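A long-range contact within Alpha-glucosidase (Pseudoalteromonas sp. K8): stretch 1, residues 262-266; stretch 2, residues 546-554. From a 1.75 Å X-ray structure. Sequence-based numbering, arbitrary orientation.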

# COMPACT_ATOMS: atom_id res chain seq x y z
N LYS A 262 -1.23 -16.93 5.47
CA LYS A 262 -2.63 -17.27 5.19
C LYS A 262 -3.46 -16.02 4.94
O LYS A 262 -3.82 -15.31 5.90
N PRO A 263 -3.80 -15.71 3.69
CA PRO A 263 -4.78 -14.64 3.45
C PRO A 263 -6.11 -14.99 4.10
O PRO A 263 -6.48 -16.16 4.20
N GLY A 264 -6.83 -13.97 4.54
CA GLY A 264 -8.12 -14.22 5.15
C GLY A 264 -8.73 -12.95 5.71
O GLY A 264 -8.19 -11.86 5.55
N LYS A 265 -9.86 -13.12 6.38
CA LYS A 265 -10.58 -12.00 6.97
C LYS A 265 -10.47 -12.05 8.48
O LYS A 265 -10.33 -13.12 9.07
N TYR A 266 -10.50 -10.87 9.12
CA TYR A 266 -10.36 -10.83 10.56
C TYR A 266 -11.27 -9.76 11.15
O TYR A 266 -11.77 -8.87 10.44
N PHE A 546 -22.39 -10.61 2.36
CA PHE A 546 -21.34 -10.34 1.38
C PHE A 546 -19.96 -10.42 2.00
O PHE A 546 -19.03 -10.97 1.41
N ILE A 547 -19.79 -9.85 3.20
CA ILE A 547 -18.50 -9.90 3.87
C ILE A 547 -18.14 -11.34 4.22
O ILE A 547 -16.98 -11.75 4.11
N GLN A 548 -19.13 -12.14 4.64
CA GLN A 548 -18.87 -13.54 4.91
C GLN A 548 -18.43 -14.28 3.65
O GLN A 548 -17.62 -15.20 3.73
N ASP A 549 -18.98 -13.90 2.49
CA ASP A 549 -18.70 -14.63 1.27
C ASP A 549 -17.38 -14.23 0.63
O ASP A 549 -16.72 -15.07 0.00
N VAL A 550 -16.98 -12.97 0.75
CA VAL A 550 -15.97 -12.43 -0.17
C VAL A 550 -14.59 -12.98 0.17
O VAL A 550 -14.21 -13.03 1.35
N PRO A 551 -13.81 -13.43 -0.81
CA PRO A 551 -12.43 -13.86 -0.56
C PRO A 551 -11.49 -12.65 -0.48
O PRO A 551 -11.89 -11.50 -0.68
N THR A 552 -10.22 -12.93 -0.14
CA THR A 552 -9.18 -11.91 -0.08
C THR A 552 -7.97 -12.29 -0.93
O THR A 552 -6.92 -11.64 -0.83
N ASP A 553 -8.09 -13.32 -1.75
CA ASP A 553 -6.98 -13.84 -2.53
C ASP A 553 -7.51 -14.17 -3.91
O ASP A 553 -8.55 -14.83 -4.03
N TRP A 554 -6.84 -13.69 -4.95
CA TRP A 554 -7.44 -13.61 -6.26
C TRP A 554 -6.53 -14.23 -7.30
O TRP A 554 -5.32 -13.99 -7.28

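The contact is organized around one amine. K265 leaves its strand with the CA-to-CB bond toward the other stretch and runs out in an m, t, m, t conformation to the point where a helix ends. There its NZ donates hydrogen bonds to three backbone carbonyls: V550 O at 2.7 Å, I547 O at 2.8 Å and, more weakly, Q548 O at 2.9 Å. A cationic amine suits such a cluster of carbonyl oxygens. I547 O and Q548 O belong to the last helical turn, where carbonyls lack the amide partners that a continuing helix would supply, and V550 O belongs to the residue just past it, the first to leave helical phi/psi; the three converge on one NZ. No acidic side chain of the facing stretch takes part; D549 points away, and its carboxylate is satisfied by other partners.

The aliphatic part of K265 is used as well. Its CG packs on T552 CG2 at 3.6 Å, and its CD lies 4.3 Å from V550 CG1, a looser contact made by a valine (chi1 p) whose CA-to-CB bond points sideways. Carbon thus flanks part of the chain of this buried lysine.

T552, chi1 p, points toward stretch 1 at the closest CA approach, 5.8 Å from its CA to that of G264. Its OG1 lies 3.2 Å from G264 N, but the angle is too poor for a hydrogen bond, and the hydroxyl is bonded elsewhere in the structure. G264 offers only backbone here.

Beyond it, P263 points toward stretch 2, its ring C-gamma exo. P263 CB sits 3.6 Å from T552 OG1 and 4.1 Å from D553 CB, so the aspartate, chi1 t, packs loosely on the proline; its OD2 is hydrogen-bonded elsewhere in the structure. The rule is compact: one long side chain bonds the carbonyls at and just past a helix end, T552 and V550 pack alongside it, and P263 extends the contact onto T552 and D553.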

# COMPACT_ATOMS: atom_id res chain seq x y z
CB LYS A 262 -3.24 -18.05 6.35
CG LYS A 262 -2.51 -19.35 6.73
CD LYS A 262 -2.51 -20.37 5.60
CE LYS A 262 -2.42 -21.80 6.14
NZ LYS A 262 -1.71 -21.83 7.45
CB PRO A 263 -4.90 -14.61 1.92
CG PRO A 263 -3.65 -15.27 1.42
CD PRO A 263 -3.33 -16.33 2.44
CB LYS A 265 -12.05 -12.02 6.54
CG LYS A 265 -12.22 -11.68 5.06
CD LYS A 265 -13.62 -11.99 4.57
CE LYS A 265 -13.87 -13.50 4.57
NZ LYS A 265 -15.08 -13.83 3.79
CB TYR A 266 -8.90 -10.59 10.99
CG TYR A 266 -8.32 -9.23 10.70
CD1 TYR A 266 -7.95 -8.86 9.41
CD2 TYR A 266 -8.10 -8.32 11.73
CE1 TYR A 266 -7.40 -7.61 9.14
CE2 TYR A 266 -7.55 -7.07 11.47
CZ TYR A 266 -7.20 -6.72 10.18
OH TYR A 266 -6.66 -5.48 9.93
CB PHE A 546 -21.52 -8.98 0.71
CG PHE A 546 -20.49 -8.75 -0.36
CD1 PHE A 546 -20.62 -9.37 -1.60
CD2 PHE A 546 -19.37 -7.97 -0.12
CE1 PHE A 546 -19.66 -9.19 -2.60
CE2 PHE A 546 -18.40 -7.79 -1.10
CZ PHE A 546 -18.55 -8.40 -2.34
CB ILE A 547 -18.51 -9.00 5.12
CG1 ILE A 547 -18.81 -7.56 4.72
CG2 ILE A 547 -17.18 -9.09 5.86
CD1 ILE A 547 -18.81 -6.57 5.90
CB GLN A 548 -20.11 -14.21 5.49
CG GLN A 548 -20.47 -13.74 6.88
CD GLN A 548 -21.75 -14.39 7.34
OE1 GLN A 548 -22.83 -13.86 7.12
NE2 GLN A 548 -21.63 -15.56 7.96
CB ASP A 549 -19.82 -14.43 0.24
CG ASP A 549 -21.10 -15.18 0.57
OD1 ASP A 549 -21.13 -15.99 1.54
OD2 ASP A 549 -22.09 -14.97 -0.16
CB VAL A 550 -16.00 -10.89 -0.18
CG1 VAL A 550 -15.56 -10.29 1.18
CG2 VAL A 550 -15.18 -10.33 -1.35
CB PRO A 551 -12.11 -14.75 -1.76
CG PRO A 551 -12.99 -14.23 -2.86
CD PRO A 551 -14.23 -13.69 -2.20
CB THR A 552 -8.73 -11.66 1.37
OG1 THR A 552 -7.98 -12.79 1.83
CG2 THR A 552 -9.92 -11.44 2.30
CB ASP A 553 -6.38 -15.07 -1.84
CG ASP A 553 -5.04 -15.48 -2.42
OD1 ASP A 553 -4.73 -16.69 -2.37
OD2 ASP A 553 -4.30 -14.60 -2.92
CB TRP A 554 -7.72 -12.14 -6.63
CG TRP A 554 -8.45 -11.39 -5.56
CD1 TRP A 554 -7.91 -10.54 -4.62
CD2 TRP A 554 -9.86 -11.41 -5.31
NE1 TRP A 554 -8.90 -10.04 -3.81
CE2 TRP A 554 -10.11 -10.56 -4.20
CE3 TRP A 554 -10.94 -12.09 -5.90
CZ2 TRP A 554 -11.39 -10.35 -3.69
CZ3 TRP A 554 -12.22 -11.87 -5.39
CH2 TRP A 554 -12.43 -11.01 -4.30